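Endonuclease and methylase LlaGI (Lactococcus lactis, PDB 5FFJ) binds a specific DNA sequence, probably methylates adenine there and, in the intact Type ISP restriction-modification enzyme, probably uses ATP hydrolysis to move along and cleave unmodified DNA. Local coordinates at residues N630-S635 and L784-A789; Q636-I641 and D831-N836; D882-N887 and D932-S937; Y946-R951 and L1017-E1022. One frame throughout, in Å; residues are numbered along the deposited sequence.

Contact 1: N630-S635 and L784-A789; sequences NQNPVS and LSYYIA
Residues 784-789 are a piece of helix 783-797. Residues 630-635 form the bend where a short helix gives way to helix 633-646. The backbones stay well apart, 8.7 Å between the CA atoms of Ser635 and Tyr787, so side chains span the gap. Asn632 is the N-cap of helix 633-646. Its CG lies anti to the backbone N (chi1 176°), which turns the amide back over the first helical turn. Asn632 OD1 accepts from Ser635 N in a nearly straight bond (168°), in the carbonyl plane. Ser635 OG adds a weak bond to the same oxygen. The other end of the amide faces Tyr786, tip to tip, and Asn632 ND2 donates to Tyr786 OH over 3.1 Å. The amide and ring planes are 71° apart. Val634 divides its branches between the two tyrosines. Its CG2 meets Tyr786 CE1 at 3.8 Å, and its CG1 lies 3.6 Å from Tyr787 OH. That hydroxyl is hydrogen-bonded to His612. Both ends of the buried Asn632 amide are thus used: one caps a helix of the coupler region, and the other ties that helix start to the methyltransferase part.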
loop_
_atom_site.group_PDB
_atom_site.type_symbol
_atom_site.label_atom_id
_atom_site.label_comp_id
_atom_site.label_asym_id
_atom_site.label_seq_id
_atom_site.Cartn_x
_atom_site.Cartn_y
_atom_site.Cartn_z
ATOM N N ASN A 630 11.713 -9.714 29.191
ATOM C CA ASN A 630 11.313 -9.721 30.596
ATOM C C ASN A 630 11.145 -8.309 31.159
ATOM O O ASN A 630 10.300 -8.072 32.023
ATOM C CB ASN A 630 12.329 -10.495 31.441
ATOM C CG ASN A 630 12.636 -11.872 30.876
ATOM O OD1 ASN A 630 13.783 -12.316 30.888
ATOM N ND2 ASN A 630 11.611 -12.549 30.370
ATOM N N GLN A 631 11.946 -7.374 30.657
ATOM C CA GLN A 631 11.930 -6.003 31.153
ATOM C C GLN A 631 10.702 -5.231 30.670
ATOM O O GLN A 631 10.055 -4.532 31.449
ATOM C CB GLN A 631 13.201 -5.268 30.721
ATOM N N ASN A 632 10.385 -5.366 29.385
ATOM C CA ASN A 632 9.343 -4.555 28.751
ATOM C C ASN A 632 7.938 -4.856 29.284
ATOM O O ASN A 632 7.624 -6.009 29.582
ATOM C CB ASN A 632 9.372 -4.765 27.234
ATOM C CG ASN A 632 8.253 -4.029 26.522
ATOM O OD1 ASN A 632 7.150 -4.550 26.370
ATOM N ND2 ASN A 632 8.534 -2.810 26.082
ATOM N N PRO A 633 7.089 -3.817 29.407
ATOM C CA PRO A 633 5.709 -4.013 29.863
ATOM C C PRO A 633 4.823 -4.725 28.845
ATOM O O PRO A 633 4.084 -5.637 29.215
ATOM C CB PRO A 633 5.217 -2.583 30.089
ATOM C CG PRO A 633 6.022 -1.770 29.167
ATOM C CD PRO A 633 7.383 -2.383 29.228
ATOM N N VAL A 634 4.884 -4.303 27.586
ATOM C CA VAL A 634 4.069 -4.911 26.539
ATOM C C VAL A 634 4.465 -6.370 26.349
ATOM O O VAL A 634 3.606 -7.246 26.257
ATOM C CB VAL A 634 4.208 -4.162 25.201
ATOM C CG1 VAL A 634 3.379 -4.848 24.118
ATOM C CG2 VAL A 634 3.785 -2.707 25.360
ATOM N N SER A 635 5.769 -6.617 26.282
ATOM C CA SER A 635 6.291 -7.974 26.240
ATOM C C SER A 635 5.714 -8.776 27.390
ATOM O O SER A 635 5.057 -9.785 27.172
ATOM C CB SER A 635 7.814 -7.975 26.315
ATOM O OG SER A 635 8.382 -7.300 25.208
ATOM N N LEU A 784 5.041 -3.964 16.341
ATOM C CA LEU A 784 6.407 -4.154 15.860
ATOM C C LEU A 784 7.177 -2.844 15.756
ATOM O O LEU A 784 8.399 -2.824 15.901
ATOM C CB LEU A 784 6.393 -4.853 14.501
ATOM C CG LEU A 784 6.460 -6.381 14.556
ATOM C CD1 LEU A 784 5.387 -6.951 15.470
ATOM C CD2 LEU A 784 6.333 -6.961 13.158
ATOM N N SER A 785 6.465 -1.753 15.500
ATOM C CA SER A 785 7.098 -0.446 15.416
ATOM C C SER A 785 7.473 0.045 16.810
ATOM O O SER A 785 8.458 0.764 16.980
ATOM C CB SER A 785 6.173 0.558 14.728
ATOM O OG SER A 785 5.824 0.114 13.428
ATOM N N TYR A 786 6.688 -0.354 17.807
ATOM C CA TYR A 786 6.959 0.016 19.193
ATOM C C TYR A 786 8.232 -0.658 19.702
ATOM O O TYR A 786 9.135 0.011 20.206
ATOM C CB TYR A 786 5.771 -0.351 20.087
ATOM C CG TYR A 786 6.079 -0.322 21.569
ATOM C CD1 TYR A 786 6.615 -1.431 22.211
ATOM C CD2 TYR A 786 5.824 0.811 22.330
ATOM C CE1 TYR A 786 6.899 -1.411 23.561
ATOM C CE2 TYR A 786 6.101 0.838 23.685
ATOM C CZ TYR A 786 6.640 -0.274 24.294
ATOM O OH TYR A 786 6.916 -0.245 25.641
ATOM N N TYR A 787 8.286 -1.983 19.579
ATOM C CA TYR A 787 9.450 -2.762 20.001
ATOM C C TYR A 787 10.737 -2.220 19.391
ATOM O O TYR A 787 11.676 -1.860 20.102
ATOM C CB TYR A 787 9.292 -4.233 19.600
ATOM C CG TYR A 787 8.275 -5.028 20.392
ATOM C CD1 TYR A 787 7.898 -4.648 21.674
ATOM C CD2 TYR A 787 7.700 -6.173 19.856
ATOM C CE1 TYR A 787 6.973 -5.384 22.394
ATOM C CE2 TYR A 787 6.775 -6.913 20.567
ATOM C CZ TYR A 787 6.415 -6.514 21.834
ATOM O OH TYR A 787 5.494 -7.253 22.542
ATOM N N ILE A 788 10.767 -2.177 18.064
ATOM C CA ILE A 788 11.921 -1.690 17.325
ATOM C C ILE A 788 12.312 -0.285 17.767
ATOM O O ILE A 788 13.494 0.026 17.900
ATOM C CB ILE A 788 11.635 -1.704 15.811
ATOM C CG1 ILE A 788 11.501 -3.151 15.328
ATOM C CG2 ILE A 788 12.737 -0.984 15.034
ATOM C CD1 ILE A 788 10.952 -3.286 13.932
ATOM N N ALA A 789 11.314 0.563 17.996
ATOM C CA ALA A 789 11.568 1.929 18.432
ATOM C C ALA A 789 12.221 1.949 19.809
ATOM O O ALA A 789 13.132 2.737 20.058
ATOM C CB ALA A 789 10.278 2.727 18.452
#

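Contact 2: Q636-I641 and D831-N836; sequences QAMESI and DYFGTN
Phe833 has a left-handed backbone (phi 58°), and its CG stands anti to the carbonyl carbon. Together these swing the ring back against helix 633-646. On the helix, Ile641 CG1 is anti to the backbone N (chi1 179°). Ser640 OG takes the crowded place between N and the carbonyl carbon (chi1 65°), which folds it over its own helix. The nearest CA atoms, those of Ala637 and Phe833, are 5.5 Å apart. Ala637 CB sits over one face of the Phe833 ring as a CH-pi contact, 3.8 Å from the ring centroid. Met638 SD comes at the edge of the same ring, 4.5 Å from Phe833 CZ. Val634 and helix 580-595, through Ser591 and Asn595, also touch this phenyl group. Tyr832 lies beside the next helical turn. Ser640 OG is in the plane of the Tyr832 ring, at the edge, 3.3 Å from Tyr832 CE1. Ser640 OG donates to Ala637 O over 2.6 Å, from above the carbonyl plane. Ile641 crosses Tyr832 at about a right angle, its CD1 3.7 Å from Tyr832 OH. The phenol itself is hydrogen-bonded to Glu584 of helix 580-595. Across the two segments the join is apolar and aromatic. The hydroxyls of Ser640 and Tyr832 find their partners in Ala637 O and Glu584, so a coupler helix and a methyltransferase loop are held together by the fit of ring faces and edges.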
loop_
_atom_site.group_PDB
_atom_site.type_symbol
_atom_site.label_atom_id
_atom_site.label_comp_id
_atom_site.label_asym_id
_atom_site.label_seq_id
_atom_site.Cartn_x
_atom_site.Cartn_y
_atom_site.Cartn_z
ATOM N N GLN A 636 5.960 -8.308 28.610
ATOM C CA GLN A 636 5.417 -8.940 29.808
ATOM C C GLN A 636 3.903 -9.104 29.704
ATOM O O GLN A 636 3.365 -10.160 30.031
ATOM C CB GLN A 636 5.772 -8.120 31.051
ATOM N N ALA A 637 3.224 -8.059 29.239
ATOM C CA ALA A 637 1.775 -8.101 29.068
ATOM C C ALA A 637 1.388 -9.158 28.040
ATOM O O ALA A 637 0.361 -9.823 28.180
ATOM C CB ALA A 637 1.247 -6.740 28.651
ATOM N N MET A 638 2.215 -9.304 27.012
ATOM C CA MET A 638 2.010 -10.339 26.010
ATOM C C MET A 638 2.507 -11.687 26.534
ATOM O O MET A 638 1.864 -12.713 26.336
ATOM C CB MET A 638 2.727 -9.981 24.707
ATOM C CG MET A 638 2.148 -8.785 23.961
ATOM S SD MET A 638 0.508 -9.099 23.278
ATOM C CE MET A 638 0.519 -7.998 21.865
ATOM N N GLU A 639 3.654 -11.674 27.209
ATOM C CA GLU A 639 4.242 -12.892 27.765
ATOM C C GLU A 639 3.454 -13.375 28.980
ATOM O O GLU A 639 3.710 -14.465 29.497
ATOM C CB GLU A 639 5.709 -12.668 28.151
ATOM C CG GLU A 639 6.710 -13.221 27.146
ATOM C CD GLU A 639 6.883 -14.722 27.269
ATOM O OE1 GLU A 639 6.017 -15.464 26.763
ATOM O OE2 GLU A 639 7.880 -15.159 27.884
ATOM N N SER A 640 2.498 -12.567 29.431
ATOM C CA SER A 640 1.584 -12.984 30.489
ATOM C C SER A 640 0.371 -13.693 29.899
ATOM O O SER A 640 0.080 -14.832 30.256
ATOM C CB SER A 640 1.121 -11.788 31.322
ATOM O OG SER A 640 0.352 -10.891 30.540
ATOM N N ILE A 641 -0.331 -13.008 28.999
ATOM C CA ILE A 641 -1.558 -13.537 28.406
ATOM C C ILE A 641 -1.338 -14.891 27.733
ATOM O O ILE A 641 -2.248 -15.719 27.686
ATOM C CB ILE A 641 -2.156 -12.537 27.378
ATOM C CG1 ILE A 641 -3.436 -13.088 26.734
ATOM C CG2 ILE A 641 -1.139 -12.189 26.302
ATOM C CD1 ILE A 641 -4.535 -13.413 27.722
ATOM N N ASP A 831 -7.407 -4.346 34.330
ATOM C CA ASP A 831 -6.264 -3.937 33.523
ATOM C C ASP A 831 -5.331 -5.056 33.059
ATOM O O ASP A 831 -5.026 -6.003 33.789
ATOM C CB ASP A 831 -5.432 -2.907 34.291
ATOM C CG ASP A 831 -5.560 -3.056 35.795
ATOM O OD1 ASP A 831 -5.884 -4.170 36.259
ATOM O OD2 ASP A 831 -5.338 -2.057 36.513
ATOM N N TYR A 832 -4.921 -4.914 31.803
ATOM C CA TYR A 832 -3.724 -5.523 31.249
ATOM C C TYR A 832 -2.938 -4.305 30.779
ATOM O O TYR A 832 -3.524 -3.230 30.648
ATOM C CB TYR A 832 -4.044 -6.475 30.094
ATOM C CG TYR A 832 -4.025 -7.960 30.393
ATOM C CD1 TYR A 832 -2.832 -8.675 30.481
ATOM C CD2 TYR A 832 -5.212 -8.658 30.533
ATOM C CE1 TYR A 832 -2.835 -10.047 30.732
ATOM C CE2 TYR A 832 -5.224 -10.012 30.780
ATOM C CZ TYR A 832 -4.039 -10.705 30.877
ATOM O OH TYR A 832 -4.066 -12.056 31.124
ATOM N N PHE A 833 -1.635 -4.442 30.554
ATOM C CA PHE A 833 -0.814 -3.313 30.105
ATOM C C PHE A 833 -0.874 -2.128 31.073
ATOM O O PHE A 833 -0.435 -1.034 30.732
ATOM C CB PHE A 833 -1.251 -2.825 28.713
ATOM C CG PHE A 833 -1.301 -3.901 27.663
ATOM C CD1 PHE A 833 -0.177 -4.217 26.919
ATOM C CD2 PHE A 833 -2.483 -4.575 27.397
ATOM C CE1 PHE A 833 -0.223 -5.199 25.946
ATOM C CE2 PHE A 833 -2.535 -5.558 26.425
ATOM C CZ PHE A 833 -1.405 -5.868 25.698
ATOM N N GLY A 834 -1.412 -2.343 32.271
ATOM C CA GLY A 834 -1.675 -1.254 33.201
ATOM C C GLY A 834 -0.442 -0.418 33.476
ATOM O O GLY A 834 -0.525 0.780 33.750
ATOM N N THR A 835 0.715 -1.063 33.394
ATOM C CA THR A 835 1.985 -0.380 33.576
ATOM C C THR A 835 2.327 0.466 32.351
ATOM O O THR A 835 3.051 1.456 32.454
ATOM C CB THR A 835 3.124 -1.382 33.841
ATOM O OG1 THR A 835 4.360 -0.678 34.012
ATOM C CG2 THR A 835 3.258 -2.363 32.686
ATOM N N ASN A 836 1.795 0.069 31.196
ATOM C CA ASN A 836 2.043 0.776 29.942
ATOM C C ASN A 836 1.509 2.201 29.996
ATOM O O ASN A 836 2.276 3.163 29.958
ATOM C CB ASN A 836 1.402 0.022 28.771
ATOM C CG ASN A 836 1.897 0.497 27.416
ATOM O OD1 ASN A 836 2.285 1.654 27.243
ATOM N ND2 ASN A 836 1.879 -0.403 26.441
#

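Contact 3: D882-N887 and D932-S937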
loop_
_atom_site.group_PDB
_atom_site.type_symbol
_atom_site.label_atom_id
_atom_site.label_comp_id
_atom_site.label_asym_id
_atom_site.label_seq_id
_atom_site.Cartn_x
_atom_site.Cartn_y
_atom_site.Cartn_z
ATOM N N ASP A 882 -14.414 23.695 15.684
ATOM C CA ASP A 882 -14.567 25.009 16.303
ATOM C C ASP A 882 -13.447 25.971 15.906
ATOM O O ASP A 882 -13.592 27.188 16.045
ATOM C CB ASP A 882 -14.614 24.874 17.828
ATOM C CG ASP A 882 -15.833 24.106 18.311
ATOM O OD1 ASP A 882 -16.916 24.253 17.704
ATOM O OD2 ASP A 882 -15.706 23.354 19.301
ATOM N N SER A 883 -12.338 25.425 15.416
ATOM C CA SER A 883 -11.175 26.232 15.056
ATOM C C SER A 883 -11.006 26.368 13.546
ATOM O O SER A 883 -11.376 27.385 12.959
ATOM C CB SER A 883 -9.905 25.628 15.661
ATOM O OG SER A 883 -9.746 24.274 15.274
ATOM N N TYR A 884 -10.446 25.335 12.927
ATOM C CA TYR A 884 -10.072 25.388 11.518
ATOM C C TYR A 884 -11.287 25.501 10.601
ATOM O O TYR A 884 -11.318 26.339 9.700
ATOM C CB TYR A 884 -9.256 24.149 11.146
ATOM C CG TYR A 884 -8.031 23.928 12.011
ATOM C CD1 TYR A 884 -7.395 24.991 12.641
ATOM C CD2 TYR A 884 -7.512 22.653 12.196
ATOM C CE1 TYR A 884 -6.276 24.788 13.430
ATOM C CE2 TYR A 884 -6.395 22.442 12.981
ATOM C CZ TYR A 884 -5.781 23.510 13.595
ATOM O OH TYR A 884 -4.669 23.294 14.377
ATOM N N VAL A 885 -12.287 24.657 10.834
ATOM C CA VAL A 885 -13.468 24.622 9.980
ATOM C C VAL A 885 -14.297 25.896 10.121
ATOM O O VAL A 885 -14.843 26.403 9.142
ATOM C CB VAL A 885 -14.351 23.408 10.308
ATOM C CG1 VAL A 885 -15.586 23.389 9.419
ATOM C CG2 VAL A 885 -13.557 22.120 10.145
ATOM N N LYS A 886 -14.391 26.403 11.346
ATOM C CA LYS A 886 -15.194 27.585 11.629
ATOM C C LYS A 886 -14.677 28.814 10.884
ATOM O O LYS A 886 -15.461 29.613 10.374
ATOM C CB LYS A 886 -15.218 27.859 13.135
ATOM C CG LYS A 886 -16.074 29.052 13.536
ATOM N N ASN A 887 -13.357 28.957 10.819
ATOM C CA ASN A 887 -12.744 30.127 10.200
ATOM C C ASN A 887 -12.710 30.063 8.675
ATOM O O ASN A 887 -12.252 31.003 8.021
ATOM C CB ASN A 887 -11.320 30.309 10.727
ATOM C CG ASN A 887 -11.284 30.682 12.194
ATOM O OD1 ASN A 887 -11.621 31.805 12.573
ATOM N ND2 ASN A 887 -10.863 29.741 13.031
ATOM N N ASP A 932 -7.926 27.949 4.408
ATOM C CA ASP A 932 -7.890 29.372 4.726
ATOM C C ASP A 932 -8.157 29.602 6.210
ATOM O O ASP A 932 -7.651 30.556 6.799
ATOM C CB ASP A 932 -8.907 30.144 3.885
ATOM C CG ASP A 932 -10.324 29.646 4.083
ATOM O OD1 ASP A 932 -10.505 28.419 4.231
ATOM O OD2 ASP A 932 -11.254 30.481 4.093
ATOM N N GLY A 933 -8.955 28.723 6.810
ATOM C CA GLY A 933 -9.259 28.811 8.227
ATOM C C GLY A 933 -8.090 28.366 9.083
ATOM O O GLY A 933 -7.784 28.983 10.103
ATOM N N LEU A 934 -7.436 27.287 8.665
ATOM C CA LEU A 934 -6.270 26.778 9.371
ATOM C C LEU A 934 -5.174 27.835 9.421
ATOM O O LEU A 934 -4.501 27.995 10.437
ATOM C CB LEU A 934 -5.751 25.505 8.699
ATOM C CG LEU A 934 -4.426 24.934 9.210
ATOM C CD1 LEU A 934 -4.442 24.736 10.715
ATOM C CD2 LEU A 934 -4.135 23.618 8.514
ATOM N N ARG A 935 -5.007 28.561 8.320
ATOM C CA ARG A 935 -4.002 29.616 8.251
ATOM C C ARG A 935 -4.412 30.809 9.108
ATOM O O ARG A 935 -3.562 31.546 9.609
ATOM C CB ARG A 935 -3.778 30.055 6.801
ATOM C CG ARG A 935 -3.196 28.965 5.911
ATOM C CD ARG A 935 -2.737 29.509 4.569
ATOM N NE ARG A 935 -3.835 30.029 3.755
ATOM C CZ ARG A 935 -4.612 29.285 2.971
ATOM N NH1 ARG A 935 -4.432 27.973 2.892
ATOM N NH2 ARG A 935 -5.580 29.856 2.264
ATOM N N LYS A 936 -5.719 30.997 9.274
ATOM C CA LYS A 936 -6.233 32.057 10.133
ATOM C C LYS A 936 -5.979 31.698 11.593
ATOM O O LYS A 936 -5.675 32.565 12.412
ATOM C CB LYS A 936 -7.729 32.282 9.882
ATOM C CG LYS A 936 -8.339 33.421 10.688
ATOM C CD LYS A 936 -9.680 33.855 10.107
ATOM C CE LYS A 936 -10.415 34.821 11.024
ATOM N NZ LYS A 936 -10.980 34.142 12.226
ATOM N N SER A 937 -6.090 30.410 11.905
ATOM C CA SER A 937 -5.866 29.919 13.261
ATOM C C SER A 937 -4.390 29.965 13.647
ATOM O O SER A 937 -4.029 30.551 14.665
ATOM C CB SER A 937 -6.391 28.488 13.405
ATOM O OG SER A 937 -7.800 28.442 13.261
#
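The tight side of this contact is built on Tyr884, Leu934 and Gly933. Leu934 CD1 sits over one face of the Tyr884 ring, 3.4 Å from its centroid, a CH-pi contact. The two side chains run side by side, pointing the same way. Ser883 OG, bonded to Ser879 O, covers part of the opposite face, and Ser937 CB lies in plane at the edge. Gly933 has no CB, so the backbones come close, 4.2 Å between the CA atoms of Gly933 and Asn887. Asn887 CB packs on Gly933 CA, which also makes a CA-H...O contact with Tyr884 O, 3.5 Å long. Helix 932-941 connects strands 915-922 and 944-951 of the methyltransferase sheet. Helix 874-885 packs beside it, and Tyr884 also reaches Val901 and Ile904 of helix 899-910. The Asn887 amide and the Lys936 chain form the more open, polar rim. Asn887 CG lies anti to the carbonyl carbon. Its ND2 donates back to Ser883 O, well off a straight line (127°). Its OD1 accepts from Lys936 NZ, which approaches from above the carbonyl plane on a chain bent at its last torsion (chi4 -73°). An alanine in place of Asn887 would lack the amide, and would probably leave Lys936 without this partner and the backbone at Ser883 without its side-chain donor. The like charge of Lys940 lies close by. Val885 packs on a phosphate of the bound DNA.

Contact 4: Y946-R951 and L1017-E1022; sequences YIFNLR and LNIDWE
This contact belongs to the far part of the methyltransferase sheet, where the loop before edge strand 1022-1024 folds over strand 944-951. Trp1021 carries it. Its CG is anti to the carbonyl carbon (chi1 -60°), and the side chains of Trp1021 and Tyr946 cross at about a right angle. Tyr946 CB lies over the six-membered ring of Trp1021, a CH-pi contact 4.0 Å from the centroid. Tyr946 CD2 comes over the same face, 3.5 Å from Trp1021 CE2. The phenol ring is oblique to the five-membered ring of the indole, their planes 54° apart. Ile1019 CG2 covers the opposite indole face over its centre, so the ring is held between a neighbour in its own loop and the strand. Phe948 CB and Ile947 O lie at its edge. On one side strand 944-951 runs antiparallel to strand 977-984, which is the reversed strand familiar from class I methyltransferases, and on the other parallel to strand 991-996. Trp1021 also touches His995 of strand 991-996, and its NE1 donates to Ile1016 O. A serine in place of this tryptophan would remove the indole, and would probably leave Tyr946 and Ile1019 without their common partner and the loop poorly fixed to the sheet. Further along, Ile1019 CD1 reaches Phe948 CZ at 4.2 Å. Leu950 CD1 sits over the centre of the Phe948 ring, 3.5 Å above its plane.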
loop_
_atom_site.group_PDB
_atom_site.type_symbol
_atom_site.label_atom_id
_atom_site.label_comp_id
_atom_site.label_asym_id
_atom_site.label_seq_id
_atom_site.Cartn_x
_atom_site.Cartn_y
_atom_site.Cartn_z
ATOM N N TYR A 946 7.760 29.384 10.981
ATOM C CA TYR A 946 8.598 29.214 9.801
ATOM C C TYR A 946 8.066 28.057 8.961
ATOM O O TYR A 946 8.016 26.914 9.423
ATOM C CB TYR A 946 10.060 28.964 10.177
ATOM C CG TYR A 946 10.638 29.950 11.171
ATOM C CD1 TYR A 946 10.408 29.815 12.536
ATOM C CD2 TYR A 946 11.426 31.012 10.743
ATOM C CE1 TYR A 946 10.939 30.715 13.443
ATOM C CE2 TYR A 946 11.962 31.914 11.643
ATOM C CZ TYR A 946 11.715 31.762 12.990
ATOM O OH TYR A 946 12.247 32.659 13.886
ATOM N N ILE A 947 7.661 28.368 7.733
ATOM C CA ILE A 947 7.134 27.371 6.808
ATOM C C ILE A 947 8.140 27.103 5.691
ATOM O O ILE A 947 8.396 27.969 4.853
ATOM C CB ILE A 947 5.794 27.825 6.188
ATOM C CG1 ILE A 947 4.851 28.368 7.265
ATOM C CG2 ILE A 947 5.140 26.678 5.433
ATOM C CD1 ILE A 947 4.491 27.368 8.346
ATOM N N PHE A 948 8.703 25.899 5.687
ATOM C CA PHE A 948 9.671 25.496 4.671
ATOM C C PHE A 948 8.998 24.594 3.644
ATOM O O PHE A 948 8.760 23.415 3.905
ATOM C CB PHE A 948 10.860 24.775 5.321
ATOM C CG PHE A 948 12.085 24.673 4.439
ATOM C CD1 PHE A 948 12.186 25.388 3.253
ATOM C CD2 PHE A 948 13.138 23.851 4.804
ATOM C CE1 PHE A 948 13.312 25.287 2.456
ATOM C CE2 PHE A 948 14.266 23.744 4.009
ATOM C CZ PHE A 948 14.352 24.463 2.835
ATOM N N ASN A 949 8.685 25.155 2.481
ATOM C CA ASN A 949 7.995 24.405 1.438
ATOM C C ASN A 949 8.971 23.573 0.613
ATOM O O ASN A 949 9.767 24.113 -0.154
ATOM C CB ASN A 949 7.214 25.356 0.531
ATOM C CG ASN A 949 6.281 24.626 -0.419
ATOM O OD1 ASN A 949 6.090 23.414 -0.316
ATOM N ND2 ASN A 949 5.687 25.367 -1.346
ATOM N N LEU A 950 8.899 22.257 0.785
ATOM C CA LEU A 950 9.802 21.331 0.108
ATOM C C LEU A 950 9.242 20.849 -1.233
ATOM O O LEU A 950 9.878 20.049 -1.923
ATOM C CB LEU A 950 10.092 20.130 1.017
ATOM C CG LEU A 950 11.360 20.180 1.878
ATOM C CD1 LEU A 950 11.651 21.576 2.406
ATOM C CD2 LEU A 950 11.226 19.212 3.039
ATOM N N ARG A 951 8.058 21.340 -1.594
ATOM C CA ARG A 951 7.424 20.987 -2.862
ATOM C C ARG A 951 7.285 19.467 -2.996
ATOM O O ARG A 951 7.003 18.776 -2.016
ATOM C CB ARG A 951 8.227 21.563 -4.032
ATOM C CG ARG A 951 8.518 23.056 -3.917
ATOM C CD ARG A 951 7.259 23.890 -4.089
ATOM N NE ARG A 951 6.651 23.689 -5.402
ATOM C CZ ARG A 951 6.998 24.348 -6.504
ATOM N NH1 ARG A 951 7.958 25.264 -6.471
ATOM N NH2 ARG A 951 6.382 24.089 -7.650
ATOM N N LEU A 1017 18.018 28.789 11.000
ATOM C CA LEU A 1017 18.768 30.026 11.190
ATOM C C LEU A 1017 19.456 30.443 9.893
ATOM O O LEU A 1017 19.691 31.629 9.657
ATOM C CB LEU A 1017 19.807 29.863 12.303
ATOM C CG LEU A 1017 19.344 30.032 13.754
ATOM C CD1 LEU A 1017 18.035 29.308 14.030
ATOM C CD2 LEU A 1017 20.432 29.535 14.697
ATOM N N ASN A 1018 19.762 29.460 9.051
ATOM C CA ASN A 1018 20.561 29.688 7.850
ATOM C C ASN A 1018 19.734 29.859 6.574
ATOM O O ASN A 1018 20.293 30.023 5.488
ATOM C CB ASN A 1018 21.548 28.533 7.670
ATOM C CG ASN A 1018 22.632 28.524 8.732
ATOM O OD1 ASN A 1018 23.701 29.104 8.547
ATOM N ND2 ASN A 1018 22.355 27.872 9.856
ATOM N N ILE A 1019 18.411 29.833 6.706
ATOM C CA ILE A 1019 17.524 30.018 5.559
ATOM C C ILE A 1019 17.160 31.488 5.371
ATOM O O ILE A 1019 16.870 32.193 6.337
ATOM C CB ILE A 1019 16.219 29.201 5.711
ATOM C CG1 ILE A 1019 16.521 27.698 5.746
ATOM C CG2 ILE A 1019 15.239 29.524 4.581
ATOM C CD1 ILE A 1019 17.109 27.137 4.460
ATOM N N ASP A 1020 17.175 31.939 4.120
ATOM C CA ASP A 1020 16.688 33.269 3.784
ATOM C C ASP A 1020 15.163 33.252 3.784
ATOM O O ASP A 1020 14.538 32.777 2.835
ATOM C CB ASP A 1020 17.224 33.721 2.422
ATOM C CG ASP A 1020 16.966 35.196 2.147
ATOM O OD1 ASP A 1020 15.987 35.752 2.689
ATOM O OD2 ASP A 1020 17.746 35.801 1.383
ATOM N N TRP A 1021 14.570 33.772 4.854
ATOM C CA TRP A 1021 13.119 33.778 5.000
ATOM C C TRP A 1021 12.489 34.988 4.326
ATOM O O TRP A 1021 13.118 36.039 4.200
ATOM C CB TRP A 1021 12.728 33.765 6.478
ATOM C CG TRP A 1021 13.223 32.571 7.210
ATOM C CD1 TRP A 1021 14.212 32.535 8.145
ATOM C CD2 TRP A 1021 12.756 31.225 7.066
ATOM N NE1 TRP A 1021 14.390 31.250 8.597
ATOM C CE2 TRP A 1021 13.506 30.428 7.950
ATOM C CE3 TRP A 1021 11.773 30.620 6.277
ATOM C CZ2 TRP A 1021 13.307 29.055 8.064
ATOM C CZ3 TRP A 1021 11.576 29.258 6.394
ATOM C CH2 TRP A 1021 12.340 28.489 7.281
ATOM N N GLU A 1022 11.242 34.822 3.892
ATOM C CA GLU A 1022 10.444 35.934 3.394
ATOM C C GLU A 1022 9.371 36.279 4.416
ATOM O O GLU A 1022 8.613 35.411 4.851
ATOM C CB GLU A 1022 9.798 35.596 2.048
ATOM C CG GLU A 1022 9.095 36.780 1.397
ATOM C CD GLU A 1022 8.267 36.383 0.194
ATOM O OE1 GLU A 1022 7.420 37.194 -0.237
ATOM O OE2 GLU A 1022 8.464 35.264 -0.324
#

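Overall arrangement
The four contacts form two groups. Contacts 1 and 2 share helix 633-646 and touch, with centres about 11 Å apart. Their segments alternate along the chain. The start of helix 633-646 meets helix 783-797, and its next turn meets the loop before helix 834-841. Val634 meets both Phe833 and Asn836 there. Contacts 3 and 4 come later in the chain, one after the other. Helix 932-941 of contact 3 leads into strand 944-951 of contact 4; their centres are about 23 Å apart. The groups are about 37 to 45 Å apart, centre to centre. The first joins coupler to methyltransferase; the second lies in the methyltransferase sheet region, contact 3 beside the bound DNA.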